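Ethanolamine kinase Pv091845 (Plasmodium vivax, PDB 2QG7) probably phosphorylates ethanolamine, the first step on the route to phosphatidylethanolamine. Local coordinates at residues I267-D270 with V271-D274; R360-D363 with I364-F368; E386-H389 with F390-Y394; T397-E400 with E401-N404. All coordinates share one frame; numbering follows the deposited sequence.

Contact 1: residues I267-D270 with V271-D274; sequences IDFD and VLRD
Asp-270 and Arg-273 form a salt bridge across one turn at the start of helix 269-284. Arg-273 NH2 donates to Asp-270 OD1 at 2.7 Å, and the bond is fairly straight at 161°. The oxygen lies close to the guanidinium plane, but it is met on its anti side, and the two flat groups are turned 46° apart. Arg-273 leaves the helix extended and bends at chi3 (-64°). That bend carries NH2 back to the first turn.

Leu-272, one residue before Arg-273, packs on Phe-269. Its CD2 methyl sits almost over the ring centre, 4.0 Å from the centroid. This is a CH-pi contact with one ring face. The same methyl also reaches Ile-267 CG2, at 4.4 Å. Val-271 CG2 lies 3.4 Å from OD2 of Asp-268, the N-cap residue. The other oxygen, Asp-268 OD1, accepts a weak capping bond from Asp-270 N (3.4 Å). The main chain follows the usual i to i+4 pattern, with Arg-273 N to Phe-269 O at 2.8 Å.

Helix 236-251 packs on Phe-269 through Leu-247, and Phe-244 meets its ring. Helix 413-430 touches Ile-267 and Leu-272 through Leu-426 and Leu-423. Leu-266 and Lys-265 of the second subunit pack here too, so this helix start lies at the dimer interface.

Contact 2: residues R360-D363 with I364-F368; sequences RAYD and IANHF
Ala-365 N donates to Ala-361 O at 3.1 Å, and Asn-366 N donates to Tyr-362 O at 2.8 Å. His-367 N closes the next turn on Asp-363 O. The first bond of the series is weak: Ile-364 N stands 3.5 Å from Arg-360 O. These bonds make one continuous stretch of helix 360-369, and nearly all of it is buried.

The side chains add to the same turns. Ile-364 CG1 lies beside its own backbone N (chi1 -53°) and therefore presses on the carbonyl below, 3.2 Å from Arg-360 O. Tyr-362 and Asn-366 run side by side. Asn-366 CB sits over the rim of one face of the Tyr-362 ring, 4.2 Å from CE2, and the amide is turned only 8° from the ring plane. Asn-366 OD1 is held by Ser-417 OG of helix 413-430.

A water links the other end of the amide to Asp-363. It donates to Asp-363 OD1 at 2.8 Å. It accepts from Asn-366 ND2 at 2.5 Å, a short length to be read with caution.

Asp-363 has protein partners as well, of which His-294 N is the strongest. OD2 accepts from it and from His-210 NE2, and OD1 accepts from Cys-295 N. His-367 ND1 bonds to Leu-297 O. The buried carboxylate is thus well supplied with donors. It ties this helix to the loop around residues 294-297, which by its sequence probably corresponds to the catalytic loop of protein-kinase-like folds. In protein kinases an aspartate of helix F likewise accepts from backbone N-H groups of the catalytic loop, and Asp-363 probably plays the same part.

Contact 3: residues E386-H389 with F390-Y394; sequences EEYH and FIMHY
Met-392 N donates to Tyr-388 O at 2.9 Å, and Ile-391 N donates to Glu-387 O at 3.1 Å. Phe-390 N to Glu-386 O is weak. That carbonyl also accepts from Gln-199 NE2 of helix 196-210.

Next come the two histidines. His-393 turns its edge toward the face of His-389, with centroids 5.0 Å apart and planes at 70°, a T-shaped pair. His-393 CD2 lies over the rim of the His-389 ring, 3.9 Å from CE1. The same carbon comes 3.2 Å from His-389 O. His-393 CG stands beside its own backbone N (chi1 -62°), which swings the ring back toward the earlier turn. His-389 ND1 is bonded to Gln-199 OE1, and this helps fix the rotation of the ring that receives the edge.

Further out, the bent end of Met-392 puts CE 3.9 Å from Tyr-388 CE2, obliquely to the ring. Ile-391 CG1 packs on Glu-387 O. The Phe-390 ring leaves the contact and packs on Phe-368 and Ile-202.

Phe-390 and Ile-391 are buried while the histidines, Tyr-388 and Met-392 are partly exposed, the two-sided pattern of an amphipathic helix. Here helix 384-395 packs against helices 196-210, 360-369 and 400-410 in the helical lobe of the kinase fold.

Contact 4: residues T397-E400 with E401-N404; sequences TDDE and ELIN
The carboxylate of Asp-399 and the amide of Asn-404 are the flat groups that meet the other segment. Asp-399 OD2 rests 3.3 Å from Leu-402 CB, and the two side chains cross at about a right angle. Asp-399 OD1 is on the side of Glu-401, 4.1 Å from its CB. The carboxylate planes of Asp-399 and Glu-401 are turned 75° from each other. Their charged atoms do not touch. The amide of Asn-404 lies against a carbonyl: Glu-400 O is 3.3 Å from Asn-404 CG, closer than to either OD1 or ND2.

Backbone bonds fix the turn. Asp-399 O accepts from two donors. Ile-403 N meets it at 3.0 Å and nearly straight (169°), while Leu-402 N comes from above the carbonyl plane at 2.8 Å. Asn-404 N then continues the helix on Glu-400 O.

Thr-397 lies in the loop, two residues before the N-cap. Its OG1 is anti to the backbone N (chi1 -171°) and accepts from Asp-399 N at 3.2 Å. Its CG2 meets Leu-402 CD2 at 3.8 Å. Ile-403 CD1 packs against Thr-397 O, at 3.4 Å. Beyond the segments, Ile-403 packs on Tyr-388 and Ile-391 of helix 384-395.

The three acidic residues 399-401 lie at the positive end of the helix, which probably favours their charge. An ST turn at Thr-397 leads into Asp-399, which holds the N-cap position. Together the ST turn and the doubly bonded Asp-399 O mark the N-terminus of helix 400-410, at the surface of the helical lobe.

In the fold
The contacts come in series along the chain, in the order 1 to 4, and all belong to the choline/ethanolamine kinase region of the chain. Contact 1 stands apart. It is at the start of helix 269-284, by the second subunit, with its centre about 24 Å from that of contact 2 and about 38 Å from that of contact 4. Contacts 2 and 3 lie on the successive helices 360-369 and 384-395, and contact 4 is the loop and first turn of helix 400-410. Contacts 2 and 3 touch, centres about 12 Å apart, mainly round Phe-390. Contacts 3 and 4, centres about 9 Å apart, meet at Tyr-388. This group runs from the buried helix beside the probable catalytic loop out to the surface.

Contact 1: residues I267-D270 with V271-D274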
loop_
_atom_site.group_PDB
_atom_site.type_symbol
_atom_site.label_atom_id
_atom_site.label_comp_id
_atom_site.label_asym_id
_atom_site.label_seq_id
_atom_site.Cartn_x
_atom_site.Cartn_y
_atom_site.Cartn_z
ATOM N N ILE D 267 -7.502 9.175 -11.893
ATOM C CA ILE D 267 -6.204 9.505 -12.456
ATOM C C ILE D 267 -6.380 10.499 -13.582
ATOM O O ILE D 267 -7.187 10.262 -14.486
ATOM C CB ILE D 267 -5.436 8.233 -12.995
ATOM C CG1 ILE D 267 -5.244 7.180 -11.891
ATOM C CG2 ILE D 267 -4.054 8.642 -13.525
ATOM C CD1 ILE D 267 -5.102 5.785 -12.420
ATOM N N ASP D 268 -5.614 11.591 -13.550
ATOM C CA ASP D 268 -5.633 12.560 -14.666
ATOM C C ASP D 268 -4.775 12.034 -15.814
ATOM O O ASP D 268 -3.543 12.032 -15.741
ATOM C CB ASP D 268 -5.149 13.945 -14.219
ATOM C CG ASP D 268 -5.526 15.056 -15.202
ATOM O OD1 ASP D 268 -5.986 14.770 -16.322
ATOM O OD2 ASP D 268 -5.372 16.245 -14.859
ATOM N N PHE D 269 -5.439 11.523 -16.844
ATOM C CA PHE D 269 -4.747 10.874 -17.955
ATOM C C PHE D 269 -3.993 11.848 -18.865
ATOM O O PHE D 269 -3.031 11.438 -19.510
ATOM C CB PHE D 269 -5.684 9.980 -18.754
ATOM C CG PHE D 269 -5.641 8.519 -18.340
ATOM C CD1 PHE D 269 -6.012 8.119 -17.036
ATOM C CD2 PHE D 269 -5.243 7.545 -19.244
ATOM C CE1 PHE D 269 -5.983 6.784 -16.654
ATOM C CE2 PHE D 269 -5.196 6.203 -18.877
ATOM C CZ PHE D 269 -5.568 5.806 -17.587
ATOM N N ASP D 270 -4.395 13.119 -18.890
ATOM C CA ASP D 270 -3.683 14.147 -19.639
ATOM C C ASP D 270 -2.322 14.411 -19.022
ATOM O O ASP D 270 -1.336 14.621 -19.742
ATOM C CB ASP D 270 -4.486 15.450 -19.713
ATOM C CG ASP D 270 -5.804 15.284 -20.474
ATOM O OD1 ASP D 270 -5.777 14.866 -21.659
ATOM O OD2 ASP D 270 -6.886 15.561 -19.899
ATOM N N VAL D 271 -2.283 14.435 -17.689
ATOM C CA VAL D 271 -1.040 14.590 -16.928
ATOM C C VAL D 271 -0.191 13.304 -16.990
ATOM O O VAL D 271 1.060 13.356 -16.950
ATOM C CB VAL D 271 -1.325 15.000 -15.444
ATOM C CG1 VAL D 271 -0.060 15.051 -14.613
ATOM C CG2 VAL D 271 -2.042 16.358 -15.400
ATOM N N LEU D 272 -0.867 12.164 -17.079
ATOM C CA LEU D 272 -0.190 10.915 -17.242
ATOM C C LEU D 272 0.474 10.872 -18.634
ATOM O O LEU D 272 1.650 10.488 -18.739
ATOM C CB LEU D 272 -1.160 9.737 -17.018
ATOM C CG LEU D 272 -0.625 8.300 -17.139
ATOM C CD1 LEU D 272 0.504 7.979 -16.134
ATOM C CD2 LEU D 272 -1.757 7.312 -17.012
ATOM N N ARG D 273 -0.287 11.262 -19.673
ATOM C CA ARG D 273 0.224 11.394 -21.042
ATOM C C ARG D 273 1.445 12.274 -21.101
ATOM O O ARG D 273 2.405 11.926 -21.750
ATOM C CB ARG D 273 -0.831 11.965 -21.979
ATOM C CG ARG D 273 -0.523 11.810 -23.476
ATOM C CD ARG D 273 -1.640 12.386 -24.369
ATOM N NE ARG D 273 -2.939 11.707 -24.257
ATOM C CZ ARG D 273 -3.979 12.192 -23.559
ATOM N NH1 ARG D 273 -5.134 11.530 -23.496
ATOM N NH2 ARG D 273 -3.866 13.353 -22.914
ATOM N N ASP D 274 1.420 13.394 -20.400
ATOM C CA ASP D 274 2.556 14.302 -20.318
ATOM C C ASP D 274 3.754 13.710 -19.598
ATOM O O ASP D 274 4.901 14.007 -19.933
ATOM C CB ASP D 274 2.147 15.574 -19.565
ATOM C CG ASP D 274 1.252 16.498 -20.385
ATOM O OD1 ASP D 274 0.963 16.177 -21.565
ATOM O OD2 ASP D 274 0.833 17.560 -19.851
#

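Contact 2: residues R360-D363 with I364-F368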
loop_
_atom_site.group_PDB
_atom_site.type_symbol
_atom_site.label_atom_id
_atom_site.label_comp_id
_atom_site.label_asym_id
_atom_site.label_seq_id
_atom_site.Cartn_x
_atom_site.Cartn_y
_atom_site.Cartn_z
ATOM N N ARG D 360 19.034 -1.461 -22.175
ATOM C CA ARG D 360 19.651 -2.274 -21.151
ATOM C C ARG D 360 19.484 -1.667 -19.795
ATOM O O ARG D 360 19.537 -2.382 -18.775
ATOM C CB ARG D 360 21.144 -2.543 -21.452
ATOM C CG ARG D 360 22.031 -1.302 -21.602
ATOM C CD ARG D 360 23.487 -1.580 -21.272
ATOM N NE ARG D 360 24.314 -0.358 -21.239
ATOM C CZ ARG D 360 25.649 -0.303 -21.076
ATOM N NH1 ARG D 360 26.372 -1.419 -20.938
ATOM N NH2 ARG D 360 26.281 0.884 -21.056
ATOM N N ALA D 361 19.302 -0.351 -19.765
ATOM C CA ALA D 361 19.188 0.384 -18.508
ATOM C C ALA D 361 17.792 0.179 -17.875
ATOM O O ALA D 361 17.677 0.139 -16.644
ATOM C CB ALA D 361 19.482 1.822 -18.710
ATOM N N TYR D 362 16.756 0.006 -18.710
ATOM C CA TYR D 362 15.455 -0.444 -18.215
ATOM C C TYR D 362 15.480 -1.767 -17.391
ATOM O O TYR D 362 14.892 -1.834 -16.304
ATOM C CB TYR D 362 14.465 -0.566 -19.344
ATOM C CG TYR D 362 13.141 -1.023 -18.850
ATOM C CD1 TYR D 362 12.212 -0.108 -18.313
ATOM C CD2 TYR D 362 12.801 -2.382 -18.889
ATOM C CE1 TYR D 362 10.964 -0.536 -17.852
ATOM C CE2 TYR D 362 11.559 -2.831 -18.395
ATOM C CZ TYR D 362 10.646 -1.896 -17.893
ATOM O OH TYR D 362 9.434 -2.361 -17.426
ATOM N N ASP D 363 16.155 -2.795 -17.917
ATOM C CA ASP D 363 16.213 -4.092 -17.275
ATOM C C ASP D 363 16.934 -4.081 -15.940
ATOM O O ASP D 363 16.574 -4.828 -15.040
ATOM C CB ASP D 363 16.858 -5.103 -18.216
ATOM C CG ASP D 363 16.223 -6.494 -18.142
ATOM O OD1 ASP D 363 15.093 -6.644 -17.579
ATOM O OD2 ASP D 363 16.871 -7.426 -18.673
ATOM N N ILE D 364 17.932 -3.238 -15.802
ATOM C CA ILE D 364 18.686 -3.110 -14.575
ATOM C C ILE D 364 17.924 -2.306 -13.497
ATOM O O ILE D 364 17.872 -2.726 -12.338
ATOM C CB ILE D 364 20.111 -2.478 -14.832
ATOM C CG1 ILE D 364 20.838 -3.273 -15.939
ATOM C CG2 ILE D 364 20.956 -2.383 -13.504
ATOM C CD1 ILE D 364 22.094 -2.574 -16.520
ATOM N N ALA D 365 17.351 -1.170 -13.879
ATOM C CA ALA D 365 16.567 -0.333 -12.975
ATOM C C ALA D 365 15.256 -1.018 -12.544
ATOM O O ALA D 365 14.834 -0.883 -11.393
ATOM C CB ALA D 365 16.293 1.042 -13.613
ATOM N N ASN D 366 14.614 -1.738 -13.470
ATOM C CA ASN D 366 13.464 -2.562 -13.158
ATOM C C ASN D 366 13.835 -3.638 -12.147
ATOM O O ASN D 366 13.090 -3.855 -11.209
ATOM C CB ASN D 366 12.872 -3.139 -14.420
ATOM C CG ASN D 366 11.600 -3.971 -14.172
ATOM O OD1 ASN D 366 10.539 -3.421 -13.828
ATOM N ND2 ASN D 366 11.706 -5.287 -14.345
ATOM N N HIS D 367 15.010 -4.242 -12.265
ATOM C CA HIS D 367 15.477 -5.223 -11.333
ATOM C C HIS D 367 15.747 -4.605 -9.964
ATOM O O HIS D 367 15.502 -5.210 -8.918
ATOM C CB HIS D 367 16.745 -5.911 -11.867
ATOM C CG HIS D 367 17.335 -6.903 -10.903
ATOM N ND1 HIS D 367 16.636 -7.996 -10.443
ATOM C CD2 HIS D 367 18.542 -6.950 -10.293
ATOM C CE1 HIS D 367 17.383 -8.680 -9.595
ATOM N NE2 HIS D 367 18.543 -8.065 -9.477
ATOM N N PHE D 368 16.265 -3.394 -9.971
ATOM C CA PHE D 368 16.552 -2.684 -8.744
ATOM C C PHE D 368 15.274 -2.237 -8.008
ATOM O O PHE D 368 15.245 -2.209 -6.779
ATOM C CB PHE D 368 17.420 -1.480 -9.056
ATOM C CG PHE D 368 18.865 -1.841 -9.348
ATOM C CD1 PHE D 368 19.393 -3.081 -8.936
ATOM C CD2 PHE D 368 19.709 -0.941 -9.985
ATOM C CE1 PHE D 368 20.729 -3.404 -9.204
ATOM C CE2 PHE D 368 21.057 -1.244 -10.216
ATOM C CZ PHE D 368 21.558 -2.467 -9.833
HETATM O O HOH W 1 13.934 -6.227 -15.059
#

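Contact 3: residues E386-H389 with F390-Y394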
loop_
_atom_site.group_PDB
_atom_site.type_symbol
_atom_site.label_atom_id
_atom_site.label_comp_id
_atom_site.label_asym_id
_atom_site.label_seq_id
_atom_site.Cartn_x
_atom_site.Cartn_y
_atom_site.Cartn_z
ATOM N N GLU D 386 25.485 0.179 -3.678
ATOM C CA GLU D 386 24.902 -1.100 -4.069
ATOM C C GLU D 386 24.651 -1.191 -5.564
ATOM O O GLU D 386 24.784 -2.266 -6.148
ATOM C CB GLU D 386 23.626 -1.352 -3.311
ATOM C CG GLU D 386 23.809 -1.583 -1.855
ATOM C CD GLU D 386 22.481 -1.765 -1.137
ATOM O OE1 GLU D 386 21.629 -2.594 -1.573
ATOM O OE2 GLU D 386 22.296 -1.067 -0.113
ATOM N N GLU D 387 24.281 -0.082 -6.187
ATOM C CA GLU D 387 24.184 -0.042 -7.634
ATOM C C GLU D 387 25.556 -0.313 -8.301
ATOM O O GLU D 387 25.657 -0.967 -9.356
ATOM C CB GLU D 387 23.654 1.307 -8.085
ATOM C CG GLU D 387 22.238 1.576 -7.682
ATOM C CD GLU D 387 21.691 2.904 -8.214
ATOM O OE1 GLU D 387 22.491 3.783 -8.620
ATOM O OE2 GLU D 387 20.440 3.083 -8.189
ATOM N N TYR D 388 26.603 0.230 -7.672
ATOM C CA TYR D 388 27.978 0.084 -8.111
ATOM C C TYR D 388 28.449 -1.395 -8.098
ATOM O O TYR D 388 28.988 -1.902 -9.101
ATOM C CB TYR D 388 28.861 0.957 -7.208
ATOM C CG TYR D 388 30.280 1.115 -7.670
ATOM C CD1 TYR D 388 30.628 2.129 -8.563
ATOM C CD2 TYR D 388 31.282 0.238 -7.209
ATOM C CE1 TYR D 388 31.933 2.282 -8.985
ATOM C CE2 TYR D 388 32.600 0.374 -7.646
ATOM C CZ TYR D 388 32.914 1.406 -8.529
ATOM O OH TYR D 388 34.217 1.548 -8.948
ATOM N N HIS D 389 28.255 -2.066 -6.963
ATOM C CA HIS D 389 28.636 -3.445 -6.831
ATOM C C HIS D 389 28.007 -4.348 -7.900
ATOM O O HIS D 389 28.645 -5.263 -8.363
ATOM C CB HIS D 389 28.358 -3.963 -5.409
ATOM C CG HIS D 389 28.933 -5.329 -5.142
ATOM N ND1 HIS D 389 28.183 -6.483 -5.217
ATOM C CD2 HIS D 389 30.198 -5.728 -4.848
ATOM C CE1 HIS D 389 28.951 -7.531 -4.954
ATOM N NE2 HIS D 389 30.176 -7.101 -4.719
ATOM N N PHE D 390 26.764 -4.095 -8.292
ATOM C CA PHE D 390 26.070 -4.914 -9.301
ATOM C C PHE D 390 26.639 -4.672 -10.698
ATOM O O PHE D 390 26.871 -5.602 -11.493
ATOM C CB PHE D 390 24.564 -4.580 -9.292
ATOM C CG PHE D 390 23.720 -5.411 -10.258
ATOM C CD1 PHE D 390 23.081 -6.579 -9.831
ATOM C CD2 PHE D 390 23.512 -4.994 -11.578
ATOM C CE1 PHE D 390 22.275 -7.307 -10.698
ATOM C CE2 PHE D 390 22.712 -5.747 -12.456
ATOM C CZ PHE D 390 22.096 -6.893 -12.024
ATOM N N ILE D 391 26.818 -3.391 -10.984
ATOM C CA ILE D 391 27.208 -2.921 -12.304
ATOM C C ILE D 391 28.668 -3.289 -12.597
ATOM O O ILE D 391 29.024 -3.550 -13.737
ATOM C CB ILE D 391 26.913 -1.418 -12.460
ATOM C CG1 ILE D 391 25.378 -1.232 -12.548
ATOM C CG2 ILE D 391 27.617 -0.841 -13.696
ATOM C CD1 ILE D 391 24.868 0.177 -12.508
ATOM N N MET D 392 29.496 -3.315 -11.561
ATOM C CA MET D 392 30.860 -3.790 -11.692
ATOM C C MET D 392 30.882 -5.232 -12.236
ATOM O O MET D 392 31.630 -5.531 -13.186
ATOM C CB MET D 392 31.594 -3.709 -10.345
ATOM C CG MET D 392 32.975 -4.406 -10.344
ATOM S SD MET D 392 33.533 -4.649 -8.649
ATOM C CE MET D 392 34.338 -3.030 -8.404
ATOM N N HIS D 393 30.077 -6.111 -11.636
ATOM C CA HIS D 393 30.013 -7.499 -12.079
ATOM C C HIS D 393 29.137 -7.688 -13.305
ATOM O O HIS D 393 29.161 -8.735 -13.947
ATOM C CB HIS D 393 29.600 -8.435 -10.954
ATOM C CG HIS D 393 30.556 -8.460 -9.810
ATOM N ND1 HIS D 393 31.773 -9.110 -9.874
ATOM C CD2 HIS D 393 30.479 -7.921 -8.569
ATOM C CE1 HIS D 393 32.395 -8.983 -8.712
ATOM N NE2 HIS D 393 31.633 -8.264 -7.903
ATOM N N TYR D 394 28.375 -6.655 -13.642
ATOM C CA TYR D 394 27.586 -6.673 -14.873
ATOM C C TYR D 394 28.518 -6.400 -16.041
ATOM O O TYR D 394 28.533 -7.128 -17.015
ATOM C CB TYR D 394 26.408 -5.661 -14.828
ATOM C CG TYR D 394 25.707 -5.438 -16.158
ATOM C CD1 TYR D 394 24.782 -6.365 -16.652
ATOM C CD2 TYR D 394 25.987 -4.326 -16.933
ATOM C CE1 TYR D 394 24.134 -6.158 -17.878
ATOM C CE2 TYR D 394 25.405 -4.142 -18.178
ATOM C CZ TYR D 394 24.451 -5.055 -18.632
ATOM O OH TYR D 394 23.807 -4.849 -19.839
#

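Contact 4: residues T397-E400 with E401-N404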
loop_
_atom_site.group_PDB
_atom_site.type_symbol
_atom_site.label_atom_id
_atom_site.label_comp_id
_atom_site.label_asym_id
_atom_site.label_seq_id
_atom_site.Cartn_x
_atom_site.Cartn_y
_atom_site.Cartn_z
ATOM N N THR D 397 34.262 -5.220 -15.070
ATOM C CA THR D 397 35.336 -4.248 -15.026
ATOM C C THR D 397 35.351 -3.510 -13.712
ATOM O O THR D 397 34.288 -3.267 -13.107
ATOM C CB THR D 397 35.276 -3.243 -16.235
ATOM O OG1 THR D 397 36.470 -2.457 -16.248
ATOM C CG2 THR D 397 34.017 -2.314 -16.211
ATOM N N ASP D 398 36.554 -3.156 -13.266
ATOM C CA ASP D 398 36.691 -2.339 -12.062
ATOM C C ASP D 398 36.864 -0.866 -12.401
ATOM O O ASP D 398 37.048 -0.032 -11.530
ATOM C CB ASP D 398 37.777 -2.880 -11.117
ATOM C CG ASP D 398 39.201 -2.926 -11.747
ATOM O OD1 ASP D 398 39.407 -2.761 -12.987
ATOM O OD2 ASP D 398 40.133 -3.142 -10.944
ATOM N N ASP D 399 36.752 -0.555 -13.684
ATOM C CA ASP D 399 36.888 0.799 -14.173
ATOM C C ASP D 399 35.703 1.678 -13.767
ATOM O O ASP D 399 34.649 1.697 -14.464
ATOM C CB ASP D 399 37.048 0.776 -15.689
ATOM C CG ASP D 399 37.192 2.163 -16.290
ATOM O OD1 ASP D 399 37.902 3.024 -15.692
ATOM O OD2 ASP D 399 36.594 2.376 -17.387
ATOM N N GLU D 400 35.880 2.417 -12.660
ATOM C CA GLU D 400 34.804 3.282 -12.130
ATOM C C GLU D 400 34.244 4.323 -13.099
ATOM O O GLU D 400 33.113 4.752 -12.936
ATOM C CB GLU D 400 35.206 3.937 -10.809
ATOM C CG GLU D 400 36.379 4.870 -10.928
ATOM C CD GLU D 400 36.713 5.565 -9.624
ATOM O OE1 GLU D 400 37.108 6.760 -9.687
ATOM O OE2 GLU D 400 36.580 4.918 -8.549
ATOM N N GLU D 401 35.000 4.721 -14.110
ATOM C CA GLU D 401 34.449 5.688 -15.082
ATOM C C GLU D 401 33.408 5.000 -15.944
ATOM O O GLU D 401 32.478 5.642 -16.474
ATOM C CB GLU D 401 35.535 6.306 -16.001
ATOM C CG GLU D 401 36.701 7.048 -15.292
ATOM C CD GLU D 401 36.287 8.443 -14.726
ATOM O OE1 GLU D 401 37.191 9.312 -14.521
ATOM O OE2 GLU D 401 35.067 8.670 -14.468
ATOM N N LEU D 402 33.589 3.691 -16.124
ATOM C CA LEU D 402 32.666 2.945 -16.951
ATOM C C LEU D 402 31.451 2.518 -16.108
ATOM O O LEU D 402 30.306 2.600 -16.590
ATOM C CB LEU D 402 33.365 1.776 -17.650
ATOM C CG LEU D 402 32.597 1.160 -18.833
ATOM C CD1 LEU D 402 32.578 2.152 -20.030
ATOM C CD2 LEU D 402 33.208 -0.224 -19.256
ATOM N N ILE D 403 31.729 2.096 -14.859
ATOM C CA ILE D 403 30.704 1.817 -13.862
ATOM C C ILE D 403 29.810 3.011 -13.541
ATOM O O ILE D 403 28.594 2.914 -13.728
ATOM C CB ILE D 403 31.266 1.242 -12.571
ATOM C CG1 ILE D 403 32.088 -0.003 -12.870
ATOM C CG2 ILE D 403 30.122 0.874 -11.611
ATOM C CD1 ILE D 403 32.957 -0.466 -11.712
ATOM N N ASN D 404 30.396 4.127 -13.110
ATOM C CA ASN D 404 29.643 5.377 -12.827
ATOM C C ASN D 404 28.815 5.907 -14.002
ATOM O O ASN D 404 27.826 6.602 -13.845
ATOM C CB ASN D 404 30.578 6.467 -12.312
ATOM C CG ASN D 404 30.988 6.237 -10.893
ATOM O OD1 ASN D 404 30.488 5.339 -10.234
ATOM N ND2 ASN D 404 31.894 7.049 -10.394
#